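Local coordinates for protein serine racemase (Enterococcus faecalis, PDB 4ECL) that forms the cytoplasmic domain of VanTG, a member of the alanine racemase family that joins a TIM-barrel domain to a second domain built largely of beta strands, at residues Ala7-Leu13 with Leu368-Arg373; Asn15-Asn19 with Asp240-Val244; Asn114-Ile120 with Leu149-Lys153; Phe182-Leu186 with Lys198-Gln202. The contacts are given in a common frame with arbitrary orientation. Residue numbers count along the deposited sequence, not the author numbering.

Contact 1: Ala7-Leu13 with Leu368-Arg373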
loop_
_atom_site.group_PDB
_atom_site.type_symbol
_atom_site.label_atom_id
_atom_site.label_comp_id
_atom_site.label_asym_id
_atom_site.label_seq_id
_atom_site.Cartn_x
_atom_site.Cartn_y
_atom_site.Cartn_z
ATOM N N ALA A 7 14.410 0.225 6.397
ATOM C CA ALA A 7 13.238 0.962 6.849
ATOM C C ALA A 7 12.347 -0.015 7.567
ATOM O O ALA A 7 12.212 -1.163 7.145
ATOM C CB ALA A 7 12.502 1.593 5.673
ATOM N N TYR A 8 11.729 0.433 8.652
ATOM C CA TYR A 8 10.984 -0.487 9.490
ATOM C C TYR A 8 9.956 0.225 10.335
ATOM O O TYR A 8 10.028 1.446 10.525
ATOM C CB TYR A 8 11.940 -1.292 10.377
ATOM C CG TYR A 8 12.864 -0.433 11.198
ATOM C CD1 TYR A 8 14.051 0.041 10.662
ATOM C CD2 TYR A 8 12.549 -0.086 12.508
ATOM C CE1 TYR A 8 14.916 0.836 11.403
ATOM C CE2 TYR A 8 13.408 0.715 13.265
ATOM C CZ TYR A 8 14.587 1.165 12.699
ATOM O OH TYR A 8 15.451 1.954 13.418
ATOM N N LEU A 9 8.982 -0.550 10.803
ATOM C CA LEU A 9 8.003 -0.084 11.762
ATOM C C LEU A 9 8.403 -0.599 13.128
ATOM O O LEU A 9 8.870 -1.732 13.265
ATOM C CB LEU A 9 6.607 -0.599 11.421
ATOM C CG LEU A 9 5.975 -0.075 10.131
ATOM C CD1 LEU A 9 4.763 -0.905 9.767
ATOM C CD2 LEU A 9 5.598 1.388 10.283
ATOM N N GLU A 10 8.209 0.243 14.134
ATOM C CA GLU A 10 8.511 -0.113 15.505
ATOM C C GLU A 10 7.192 -0.077 16.249
ATOM O O GLU A 10 6.476 0.924 16.210
ATOM C CB GLU A 10 9.515 0.886 16.106
ATOM C CG GLU A 10 10.920 0.348 16.252
ATOM C CD GLU A 10 11.837 1.285 17.040
ATOM O OE1 GLU A 10 13.029 1.388 16.681
ATOM O OE2 GLU A 10 11.365 1.909 18.015
ATOM N N ILE A 11 6.842 -1.198 16.873
ATOM C CA ILE A 11 5.552 -1.357 17.544
ATOM C C ILE A 11 5.741 -1.312 19.058
ATOM O O ILE A 11 6.354 -2.216 19.642
ATOM C CB ILE A 11 4.897 -2.697 17.160
ATOM C CG1 ILE A 11 4.714 -2.785 15.649
ATOM C CG2 ILE A 11 3.550 -2.853 17.840
ATOM C CD1 ILE A 11 3.874 -1.662 15.080
ATOM N N ASN A 12 5.234 -0.255 19.693
ATOM C CA ASN A 12 5.409 -0.098 21.134
ATOM C C ASN A 12 4.354 -0.918 21.882
ATOM O O ASN A 12 3.225 -0.452 22.111
ATOM C CB ASN A 12 5.352 1.377 21.547
ATOM C CG ASN A 12 5.744 1.593 23.022
ATOM O OD1 ASN A 12 5.547 0.715 23.860
ATOM N ND2 ASN A 12 6.313 2.757 23.329
ATOM N N LEU A 13 4.725 -2.140 22.256
ATOM C CA LEU A 13 3.787 -3.058 22.898
ATOM C C LEU A 13 3.329 -2.565 24.275
ATOM O O LEU A 13 2.205 -2.821 24.695
ATOM C CB LEU A 13 4.390 -4.461 22.992
ATOM C CG LEU A 13 4.475 -5.189 21.654
ATOM C CD1 LEU A 13 4.873 -6.634 21.880
ATOM C CD2 LEU A 13 3.165 -5.101 20.863
ATOM N N LEU A 368 8.093 -3.181 4.478
ATOM C CA LEU A 368 8.650 -2.660 5.733
ATOM C C LEU A 368 8.818 -3.769 6.754
ATOM O O LEU A 368 7.899 -4.550 6.967
ATOM C CB LEU A 368 7.720 -1.592 6.318
ATOM C CG LEU A 368 7.607 -0.267 5.564
ATOM C CD1 LEU A 368 6.512 0.611 6.157
ATOM C CD2 LEU A 368 8.953 0.441 5.600
ATOM N N ASN A 369 9.972 -3.827 7.418
ATOM C CA ASN A 369 10.142 -4.800 8.487
ATOM C C ASN A 369 9.422 -4.325 9.740
ATOM O O ASN A 369 9.265 -3.127 9.953
ATOM C CB ASN A 369 11.617 -5.077 8.766
ATOM C CG ASN A 369 12.284 -5.844 7.633
ATOM O OD1 ASN A 369 13.136 -5.309 6.913
ATOM N ND2 ASN A 369 11.890 -7.103 7.465
ATOM N N ILE A 370 8.960 -5.262 10.557
ATOM C CA ILE A 370 8.237 -4.893 11.775
ATOM C C ILE A 370 8.957 -5.370 13.027
ATOM O O ILE A 370 9.249 -6.557 13.173
ATOM C CB ILE A 370 6.788 -5.412 11.764
ATOM C CG1 ILE A 370 6.054 -4.861 10.540
ATOM C CG2 ILE A 370 6.085 -5.020 13.043
ATOM C CD1 ILE A 370 4.568 -5.084 10.563
ATOM N N ILE A 371 9.256 -4.430 13.918
ATOM C CA ILE A 371 9.977 -4.731 15.146
ATOM C C ILE A 371 9.195 -4.324 16.403
ATOM O O ILE A 371 8.682 -3.206 16.494
ATOM C CB ILE A 371 11.366 -4.050 15.151
ATOM C CG1 ILE A 371 12.351 -4.842 14.291
ATOM C CG2 ILE A 371 11.920 -3.948 16.547
ATOM C CD1 ILE A 371 12.384 -4.411 12.853
ATOM N N ARG A 372 9.112 -5.239 17.368
ATOM C CA ARG A 372 8.460 -4.957 18.653
ATOM C C ARG A 372 9.354 -4.109 19.541
ATOM O O ARG A 372 10.563 -4.293 19.554
ATOM C CB ARG A 372 8.128 -6.256 19.400
ATOM C CG ARG A 372 7.324 -7.254 18.596
ATOM C CD ARG A 372 6.987 -8.497 19.408
ATOM N NE ARG A 372 6.304 -9.491 18.584
ATOM C CZ ARG A 372 6.879 -10.593 18.110
ATOM N NH1 ARG A 372 8.149 -10.864 18.398
ATOM N NH2 ARG A 372 6.178 -11.434 17.359
ATOM N N ARG A 373 8.752 -3.185 20.284
ATOM C CA ARG A 373 9.462 -2.424 21.312
ATOM C C ARG A 373 8.569 -2.183 22.534
ATOM O O ARG A 373 7.895 -3.091 23.029
ATOM C CB ARG A 373 9.955 -1.088 20.753
ATOM C CG ARG A 373 11.042 -1.214 19.695
ATOM C CD ARG A 373 12.331 -1.771 20.290
ATOM N NE ARG A 373 13.360 -1.989 19.275
ATOM C CZ ARG A 373 14.129 -1.027 18.778
ATOM N NH1 ARG A 373 13.982 0.224 19.198
ATOM N NH2 ARG A 373 15.044 -1.312 17.859
#
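Here the two chain ends pair in parallel within the mixed sheet of the strand-rich domain of the alanine racemase fold: strand 369-372 runs along strand 7-11, which joins this sheet, with strand 245-257 on its other edge, before the chain enters the barrel. Leu-368 sets its CD2 3.7 Å from Ala-7 CB and its CD1 4.1 Å from Leu-9 CG. Asn-369 bonds weakly through N to Ala-7 O (3.5 Å), then accepts Leu-9 N at its O (2.7 Å). Ile-370 lies on the same face as Leu-9 and Ile-11, CG2 reaching Ile-11 CG1 at 3.7 Å. Ile-371, on the face of Tyr-8 and Glu-10, bonds from N to Leu-9 O (2.8 Å) and accepts Ile-11 N at O (2.7 Å). The aliphatic part of Arg-372 meets Leu-13, CD to CD1 3.7 Å. Arg-373 extends the pairing, N to Ile-11 O 2.7 Å, and its poorly ordered side chain salt-bridges Glu-10, NH1 to OE1 2.9 Å, the oxygen lying over the guanidinium face.

Contact 2: Asn15-Asn19 with Asp240-Val244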
loop_
_atom_site.group_PDB
_atom_site.type_symbol
_atom_site.label_atom_id
_atom_site.label_comp_id
_atom_site.label_asym_id
_atom_site.label_seq_id
_atom_site.Cartn_x
_atom_site.Cartn_y
_atom_site.Cartn_z
ATOM N N ASN A 15 2.826 0.556 24.998
ATOM C CA ASN A 15 1.809 1.546 24.707
ATOM C C ASN A 15 0.484 0.890 24.321
ATOM O O ASN A 15 -0.587 1.383 24.678
ATOM C CB ASN A 15 2.281 2.473 23.595
ATOM C CG ASN A 15 3.000 3.687 24.120
ATOM O OD1 ASN A 15 3.225 3.819 25.329
ATOM N ND2 ASN A 15 3.367 4.592 23.213
ATOM N N LEU A 16 0.568 -0.223 23.594
ATOM C CA LEU A 16 -0.617 -0.971 23.173
ATOM C C LEU A 16 -1.369 -1.532 24.376
ATOM O O LEU A 16 -2.598 -1.475 24.432
ATOM C CB LEU A 16 -0.226 -2.115 22.237
ATOM C CG LEU A 16 -1.331 -3.063 21.747
ATOM C CD1 LEU A 16 -2.338 -2.352 20.858
ATOM C CD2 LEU A 16 -0.715 -4.238 21.001
ATOM N N GLU A 17 -0.615 -2.089 25.320
ATOM C CA GLU A 17 -1.157 -2.633 26.556
ATOM C C GLU A 17 -1.800 -1.528 27.385
ATOM O O GLU A 17 -2.836 -1.734 28.017
ATOM C CB GLU A 17 -0.036 -3.299 27.355
ATOM C CG GLU A 17 -0.475 -4.056 28.599
ATOM C CD GLU A 17 0.711 -4.652 29.332
ATOM O OE1 GLU A 17 1.848 -4.231 29.038
ATOM O OE2 GLU A 17 0.521 -5.545 30.182
ATOM N N HIS A 18 -1.170 -0.356 27.405
ATOM C CA HIS A 18 -1.749 0.785 28.105
ATOM C C HIS A 18 -3.091 1.129 27.489
ATOM O O HIS A 18 -4.061 1.398 28.198
ATOM C CB HIS A 18 -0.828 2.008 28.054
ATOM C CG HIS A 18 -1.498 3.281 28.473
ATOM N ND1 HIS A 18 -1.493 3.733 29.777
ATOM C CD2 HIS A 18 -2.208 4.193 27.763
ATOM C CE1 HIS A 18 -2.169 4.866 29.852
ATOM N NE2 HIS A 18 -2.608 5.171 28.645
ATOM N N ASN A 19 -3.150 1.119 26.162
ATOM C CA ASN A 19 -4.407 1.422 25.478
ATOM C C ASN A 19 -5.517 0.435 25.808
ATOM O O ASN A 19 -6.651 0.841 26.082
ATOM C CB ASN A 19 -4.196 1.521 23.961
ATOM C CG ASN A 19 -3.289 2.674 23.588
ATOM O OD1 ASN A 19 -3.100 3.603 24.382
ATOM N ND2 ASN A 19 -2.719 2.627 22.383
ATOM N N ASP A 240 -6.627 8.689 27.809
ATOM C CA ASP A 240 -5.186 8.805 27.689
ATOM C C ASP A 240 -4.690 7.671 26.811
ATOM O O ASP A 240 -4.328 6.609 27.308
ATOM C CB ASP A 240 -4.538 8.736 29.077
ATOM C CG ASP A 240 -3.031 8.907 29.027
ATOM O OD1 ASP A 240 -2.535 9.527 28.062
ATOM O OD2 ASP A 240 -2.344 8.422 29.953
ATOM N N LEU A 241 -4.697 7.894 25.501
ATOM C CA LEU A 241 -4.266 6.876 24.544
ATOM C C LEU A 241 -2.870 7.206 24.008
ATOM O O LEU A 241 -2.546 8.371 23.752
ATOM C CB LEU A 241 -5.277 6.765 23.403
ATOM C CG LEU A 241 -6.677 6.382 23.877
ATOM C CD1 LEU A 241 -7.686 6.558 22.761
ATOM C CD2 LEU A 241 -6.674 4.948 24.404
ATOM N N ARG A 242 -2.031 6.189 23.861
ATOM C CA ARG A 242 -0.646 6.438 23.479
ATOM C C ARG A 242 -0.303 5.752 22.149
ATOM O O ARG A 242 -0.689 4.606 21.936
ATOM C CB ARG A 242 0.293 5.999 24.600
ATOM C CG ARG A 242 0.029 6.750 25.914
ATOM C CD ARG A 242 0.963 6.341 27.034
ATOM N NE ARG A 242 0.604 7.014 28.279
ATOM C CZ ARG A 242 0.891 6.551 29.491
ATOM N NH1 ARG A 242 1.539 5.401 29.636
ATOM N NH2 ARG A 242 0.515 7.236 30.564
ATOM N N PRO A 243 0.427 6.454 21.258
ATOM C CA PRO A 243 0.720 5.928 19.913
ATOM C C PRO A 243 1.556 4.653 19.966
ATOM O O PRO A 243 2.550 4.579 20.700
ATOM C CB PRO A 243 1.524 7.057 19.254
ATOM C CG PRO A 243 2.092 7.854 20.394
ATOM C CD PRO A 243 1.053 7.769 21.485
ATOM N N VAL A 244 1.136 3.655 19.200
ATOM C CA VAL A 244 1.793 2.356 19.189
ATOM C C VAL A 244 2.858 2.245 18.087
ATOM O O VAL A 244 3.906 1.607 18.276
ATOM C CB VAL A 244 0.748 1.228 19.029
ATOM C CG1 VAL A 244 1.422 -0.132 18.850
ATOM C CG2 VAL A 244 -0.199 1.212 20.231
HETATM O O HOH W 1 2.495 3.622 27.867
#
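This is a polar helix-on-loop contact at the junction of the two domains: helix 13-25 is lined by the extended loop 240-244, just before that chain enters strand 245-257. Asn-19 uses both ends of its amide on one residue, OD1 accepting Arg-242 N (2.8 Å) and ND2 donating to Arg-242 O (2.9 Å), so a side chain pairs with the backbone as a neighbouring strand would. ND2 also bonds to Leu-224 O. One turn earlier, Asn-15 ND2 donates to Pro-243 O (2.6 Å). This helix precedes strand 32-36 of the TIM barrel, whereas the loop leads into the mixed sheet of the other domain. His-18 donates from NE2 to Asp-240 O (2.6 Å) and carries a flat guanidinium-imidazole stack with Arg-242, centres 3.7 Å apart and planes at 10°. Arg-242 NH2 makes a salt bridge to Asp-240 OD2 (3.2 Å), and a water links Arg-242 NH1 (2.7 Å) to Asn-15 OD1 (2.6 Å). Val-244 CG2 packs on Leu-16 CB at 3.9 Å.

Contact 3: Asn114-Ile120 with Leu149-Lys153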
loop_
_atom_site.group_PDB
_atom_site.type_symbol
_atom_site.label_atom_id
_atom_site.label_comp_id
_atom_site.label_asym_id
_atom_site.label_seq_id
_atom_site.Cartn_x
_atom_site.Cartn_y
_atom_site.Cartn_z
ATOM N N ASN A 114 -26.343 -21.154 4.803
ATOM C CA ASN A 114 -27.012 -22.227 5.539
ATOM C C ASN A 114 -27.093 -23.501 4.704
ATOM O O ASN A 114 -26.916 -24.608 5.218
ATOM C CB ASN A 114 -28.420 -21.788 5.950
ATOM C CG ASN A 114 -29.137 -22.821 6.815
ATOM O OD1 ASN A 114 -28.572 -23.355 7.774
ATOM N ND2 ASN A 114 -30.390 -23.105 6.477
ATOM N N LYS A 115 -27.345 -23.331 3.410
ATOM C CA LYS A 115 -27.531 -24.462 2.506
ATOM C C LYS A 115 -26.255 -25.253 2.272
ATOM O O LYS A 115 -26.304 -26.375 1.774
ATOM C CB LYS A 115 -28.118 -23.995 1.176
ATOM C CG LYS A 115 -29.533 -23.477 1.315
ATOM C CD LYS A 115 -30.071 -22.941 0.009
ATOM C CE LYS A 115 -31.547 -22.603 0.141
ATOM N NZ LYS A 115 -32.361 -23.813 0.449
ATOM N N GLN A 116 -25.112 -24.679 2.639
ATOM C CA GLN A 116 -23.844 -25.385 2.480
ATOM C C GLN A 116 -23.756 -26.580 3.436
ATOM O O GLN A 116 -22.963 -27.497 3.225
ATOM C CB GLN A 116 -22.666 -24.433 2.655
ATOM C CG GLN A 116 -22.752 -23.202 1.769
ATOM C CD GLN A 116 -22.982 -23.554 0.309
ATOM O OE1 GLN A 116 -22.205 -24.298 -0.288
ATOM N NE2 GLN A 116 -24.054 -23.019 -0.272
ATOM N N GLY A 117 -24.588 -26.572 4.475
ATOM C CA GLY A 117 -24.708 -27.703 5.380
ATOM C C GLY A 117 -23.718 -27.745 6.532
ATOM O O GLY A 117 -23.711 -28.701 7.313
ATOM N N TYR A 118 -22.882 -26.716 6.648
ATOM C CA TYR A 118 -21.897 -26.653 7.728
ATOM C C TYR A 118 -22.379 -25.829 8.922
ATOM O O TYR A 118 -22.969 -24.759 8.758
ATOM C CB TYR A 118 -20.565 -26.114 7.207
ATOM C CG TYR A 118 -19.889 -27.059 6.247
ATOM C CD1 TYR A 118 -19.262 -28.205 6.708
ATOM C CD2 TYR A 118 -19.887 -26.815 4.881
ATOM C CE1 TYR A 118 -18.647 -29.084 5.836
ATOM C CE2 TYR A 118 -19.275 -27.692 3.997
ATOM C CZ TYR A 118 -18.659 -28.822 4.485
ATOM O OH TYR A 118 -18.046 -29.699 3.627
ATOM N N ASP A 119 -22.136 -26.345 10.122
ATOM C CA ASP A 119 -22.466 -25.628 11.349
ATOM C C ASP A 119 -21.515 -24.448 11.566
ATOM O O ASP A 119 -20.315 -24.626 11.740
ATOM C CB ASP A 119 -22.445 -26.580 12.546
ATOM C CG ASP A 119 -23.629 -27.540 12.546
ATOM O OD1 ASP A 119 -24.675 -27.203 11.947
ATOM O OD2 ASP A 119 -23.513 -28.628 13.149
ATOM N N ILE A 120 -22.076 -23.245 11.550
ATOM C CA ILE A 120 -21.307 -22.010 11.521
ATOM C C ILE A 120 -21.840 -21.018 12.552
ATOM O O ILE A 120 -23.055 -20.836 12.668
ATOM C CB ILE A 120 -21.423 -21.361 10.138
ATOM C CG1 ILE A 120 -20.724 -22.221 9.088
ATOM C CG2 ILE A 120 -20.840 -19.963 10.137
ATOM C CD1 ILE A 120 -20.652 -21.562 7.745
ATOM N N LEU A 149 -32.365 -20.529 11.060
ATOM C CA LEU A 149 -31.613 -21.343 10.108
ATOM C C LEU A 149 -30.878 -22.486 10.808
ATOM O O LEU A 149 -30.182 -22.281 11.803
ATOM C CB LEU A 149 -30.649 -20.477 9.311
ATOM C CG LEU A 149 -31.393 -19.481 8.430
ATOM C CD1 LEU A 149 -30.469 -18.413 7.889
ATOM C CD2 LEU A 149 -32.067 -20.232 7.296
ATOM N N LYS A 150 -31.048 -23.688 10.265
ATOM C CA LYS A 150 -30.585 -24.934 10.878
ATOM C C LYS A 150 -29.083 -25.004 11.181
ATOM O O LYS A 150 -28.677 -25.546 12.213
ATOM C CB LYS A 150 -31.004 -26.106 9.980
ATOM C CG LYS A 150 -30.331 -27.435 10.256
ATOM C CD LYS A 150 -30.815 -28.454 9.229
ATOM C CE LYS A 150 -30.169 -29.818 9.410
ATOM N NZ LYS A 150 -30.640 -30.774 8.363
ATOM N N HIS A 151 -28.257 -24.456 10.297
ATOM C CA HIS A 151 -26.815 -24.594 10.456
ATOM C C HIS A 151 -26.126 -23.320 10.917
ATOM O O HIS A 151 -24.921 -23.321 11.173
ATOM C CB HIS A 151 -26.184 -25.098 9.160
ATOM C CG HIS A 151 -26.605 -26.485 8.786
ATOM N ND1 HIS A 151 -26.126 -27.605 9.431
ATOM C CD2 HIS A 151 -27.461 -26.932 7.838
ATOM C CE1 HIS A 151 -26.668 -28.684 8.896
ATOM N NE2 HIS A 151 -27.482 -28.305 7.926
ATOM N N ILE A 152 -26.888 -22.235 11.016
ATOM C CA ILE A 152 -26.339 -20.953 11.445
ATOM C C ILE A 152 -26.746 -20.659 12.880
ATOM O O ILE A 152 -27.935 -20.522 13.165
ATOM C CB ILE A 152 -26.859 -19.795 10.572
ATOM C CG1 ILE A 152 -26.674 -20.101 9.085
ATOM C CG2 ILE A 152 -26.188 -18.485 10.957
ATOM C CD1 ILE A 152 -25.325 -20.620 8.713
ATOM N N LYS A 153 -25.772 -20.560 13.783
ATOM C CA LYS A 153 -26.064 -20.171 15.160
ATOM C C LYS A 153 -25.793 -18.683 15.359
ATOM O O LYS A 153 -24.640 -18.253 15.398
ATOM C CB LYS A 153 -25.239 -20.994 16.147
ATOM C CG LYS A 153 -25.610 -20.737 17.604
ATOM C CD LYS A 153 -27.003 -21.284 17.918
ATOM C CE LYS A 153 -27.681 -20.507 19.041
ATOM N NZ LYS A 153 -27.990 -19.101 18.645
HETATM O O HOH W 2 -33.252 -24.382 7.874
#
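The imidazole of His-151 lies over Gly-117, whose CA sits 3.9 Å from the ring centroid, 15° off the normal, as a CH-pi contact. The site is where two neighbouring parallel strands of the TIM barrel, 120-127 and 152-158, begin. Gly-117 ends the type I turn that follows helix 107-114; its positive phi of 86° suits a residue without a side chain and turns the chain toward the first strand. Asn-114, on the last turn of that helix, accepts His-151 N at OD1 (2.8 Å) and sets ND2 against Leu-149 CD2 (3.4 Å). Sheet pairing then starts: Ile-120 N bonds to His-151 O (2.9 Å) and Lys-153 N to Ile-120 O (2.9 Å), bracketing Ile-152. Ile-120 and Ile-152 share one face, CB to CD1 4.2 Å, and both reach Leu-113 of the helix. At the edge of the His-151 ring, ND1 donates to the carboxylate of Asp-119, 2.9 Å from OD1.

Contact 4: Phe182-Leu186 with Lys198-Gln202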
loop_
_atom_site.group_PDB
_atom_site.type_symbol
_atom_site.label_atom_id
_atom_site.label_comp_id
_atom_site.label_asym_id
_atom_site.label_seq_id
_atom_site.Cartn_x
_atom_site.Cartn_y
_atom_site.Cartn_z
ATOM N N PHE A 182 -32.073 0.773 15.606
ATOM C CA PHE A 182 -31.486 -0.503 15.974
ATOM C C PHE A 182 -32.263 -1.181 17.105
ATOM O O PHE A 182 -32.537 -2.381 17.057
ATOM C CB PHE A 182 -30.016 -0.323 16.372
ATOM C CG PHE A 182 -29.312 -1.610 16.645
ATOM C CD1 PHE A 182 -28.886 -2.415 15.600
ATOM C CD2 PHE A 182 -29.072 -2.018 17.942
ATOM C CE1 PHE A 182 -28.233 -3.609 15.848
ATOM C CE2 PHE A 182 -28.427 -3.209 18.195
ATOM C CZ PHE A 182 -28.010 -4.008 17.150
ATOM N N TYR A 183 -32.600 -0.417 18.138
ATOM C CA TYR A 183 -33.302 -0.991 19.281
ATOM C C TYR A 183 -34.772 -1.251 18.974
ATOM O O TYR A 183 -35.394 -2.135 19.572
ATOM C CB TYR A 183 -33.117 -0.129 20.531
ATOM C CG TYR A 183 -31.718 -0.260 21.101
ATOM C CD1 TYR A 183 -31.315 -1.434 21.726
ATOM C CD2 TYR A 183 -30.796 0.772 20.992
ATOM C CE1 TYR A 183 -30.039 -1.572 22.236
ATOM C CE2 TYR A 183 -29.514 0.643 21.503
ATOM C CZ TYR A 183 -29.142 -0.532 22.127
ATOM O OH TYR A 183 -27.869 -0.680 22.648
ATOM N N LYS A 184 -35.319 -0.493 18.031
ATOM C CA LYS A 184 -36.655 -0.799 17.528
ATOM C C LYS A 184 -36.673 -2.225 16.981
ATOM O O LYS A 184 -37.586 -3.001 17.289
ATOM C CB LYS A 184 -37.095 0.209 16.471
ATOM C CG LYS A 184 -37.565 1.537 17.039
ATOM C CD LYS A 184 -38.081 2.468 15.943
ATOM C CE LYS A 184 -38.777 3.702 16.521
ATOM N NZ LYS A 184 -37.925 4.451 17.500
ATOM N N VAL A 185 -35.653 -2.573 16.196
ATOM C CA VAL A 185 -35.508 -3.941 15.697
ATOM C C VAL A 185 -35.447 -4.944 16.845
ATOM O O VAL A 185 -36.152 -5.958 16.835
ATOM C CB VAL A 185 -34.239 -4.136 14.865
ATOM C CG1 VAL A 185 -34.012 -5.628 14.608
ATOM C CG2 VAL A 185 -34.316 -3.360 13.547
ATOM N N LEU A 186 -34.597 -4.658 17.827
ATOM C CA LEU A 186 -34.453 -5.523 18.995
ATOM C C LEU A 186 -35.778 -5.715 19.752
ATOM O O LEU A 186 -36.120 -6.833 20.146
ATOM C CB LEU A 186 -33.388 -4.978 19.946
ATOM C CG LEU A 186 -31.967 -4.841 19.401
ATOM C CD1 LEU A 186 -30.974 -4.796 20.552
ATOM C CD2 LEU A 186 -31.635 -5.976 18.461
ATOM N N LYS A 198 -25.695 -11.368 21.852
ATOM C CA LYS A 198 -24.783 -10.267 22.145
ATOM C C LYS A 198 -24.957 -9.109 21.168
ATOM O O LYS A 198 -25.174 -9.308 19.969
ATOM C CB LYS A 198 -23.331 -10.752 22.153
ATOM C CG LYS A 198 -23.088 -11.884 23.141
ATOM C CD LYS A 198 -21.604 -12.179 23.309
ATOM C CE LYS A 198 -21.366 -13.113 24.486
ATOM N NZ LYS A 198 -19.922 -13.127 24.866
ATOM N N VAL A 199 -24.867 -7.894 21.692
ATOM C CA VAL A 199 -25.082 -6.694 20.894
ATOM C C VAL A 199 -23.808 -5.857 20.774
ATOM O O VAL A 199 -23.078 -5.680 21.756
ATOM C CB VAL A 199 -26.181 -5.822 21.527
ATOM C CG1 VAL A 199 -26.281 -4.476 20.833
ATOM C CG2 VAL A 199 -27.538 -6.554 21.498
ATOM N N HIS A 200 -23.545 -5.330 19.579
ATOM C CA HIS A 200 -22.532 -4.293 19.451
ATOM C C HIS A 200 -22.879 -3.253 18.391
ATOM O O HIS A 200 -23.403 -3.574 17.342
ATOM C CB HIS A 200 -21.114 -4.872 19.292
ATOM C CG HIS A 200 -20.985 -5.945 18.247
ATOM N ND1 HIS A 200 -20.336 -5.742 17.048
ATOM C CD2 HIS A 200 -21.371 -7.244 18.249
ATOM C CE1 HIS A 200 -20.349 -6.862 16.344
ATOM N NE2 HIS A 200 -20.979 -7.786 17.048
ATOM N N ILE A 201 -22.588 -1.999 18.699
ATOM C CA ILE A 201 -23.020 -0.854 17.908
ATOM C C ILE A 201 -21.821 0.071 17.708
ATOM O O ILE A 201 -21.709 0.765 16.695
ATOM C CB ILE A 201 -24.130 -0.088 18.688
ATOM C CG1 ILE A 201 -25.405 -0.925 18.753
ATOM C CG2 ILE A 201 -24.456 1.270 18.072
ATOM C CD1 ILE A 201 -26.331 -0.488 19.885
ATOM N N GLN A 202 -20.914 0.067 18.684
ATOM C CA GLN A 202 -19.837 1.060 18.726
ATOM C C GLN A 202 -18.505 0.626 18.132
ATOM O O GLN A 202 -18.012 -0.490 18.358
ATOM C CB GLN A 202 -19.583 1.520 20.165
ATOM C CG GLN A 202 -20.787 2.113 20.862
ATOM C CD GLN A 202 -20.782 1.793 22.324
ATOM O OE1 GLN A 202 -20.992 0.640 22.713
ATOM N NE2 GLN A 202 -20.495 2.797 23.152
#
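Ile-201, Phe-182 and Val-199 carry most of this small, buried interface, in which helix 169-191 packs against strand 198-200 and the residues just after it. Helix and strand belong to one beta-alpha-beta unit of the TIM barrel: strand 152-158 leads through the helix to strand 198-200, its parallel neighbour. The segment axes run nearly antiparallel, at 166° and 11.6 Å apart, so side chains have to bridge the gap. Phe-182 has the largest share on the helix side. Ile-201 lies over a face of its ring, CG1 4.2 Å from the centroid and 27° off the normal in a CH-pi contact, with CD1 3.7 Å from Phe-182 CD2. Val-199 instead meets the ring edge, CG1 3.6 Å from Phe-182 CE2. The two aliphatic residues thus embrace the ring from different directions. One helical turn on, Leu-186 adds CD1 to Val-199 CG2 at 4.0 Å, while Tyr-183 brings its OH to 3.2 Å and its CZ to 3.6 Å from Ile-201 CD1. Between Val-199 and Ile-201, His-200 points away from the helix and bonds to His-123 and Arg-219. Phe-182 and Leu-186 also touch Ile-157 of the neighbouring strand, so the helix spans both. Apart from the Tyr-183 hydroxyl, the side chains that meet here are hydrocarbon, so the contact rests on shape and burial and not on directed bonds.

Contacts 1 and 2 adjoin, their centres 15 Å apart: strand 7-11 leads directly into helix 13-25, Asn-12 N lies 2.7 Å from Val-244 O, a probable hydrogen bond, and Ile-11 CG2 packs on Val-244 CG1 at 3.6 Å. Both lie where the strand domain meets the barrel. Contacts 3 and 4 belong to the barrel itself, centres 23 Å and nearest atoms about 9 Å apart; strand 152-158, begun in contact 3, is the parallel neighbour of strand 198-200 in contact 4. Contacts 1 and 3 are farthest apart, centres 41 Å, while about 13 Å separates the nearest atoms of contacts 2 and 4. In sequence, contact 1 encloses contact 2, which encloses contacts 3 and 4 in series.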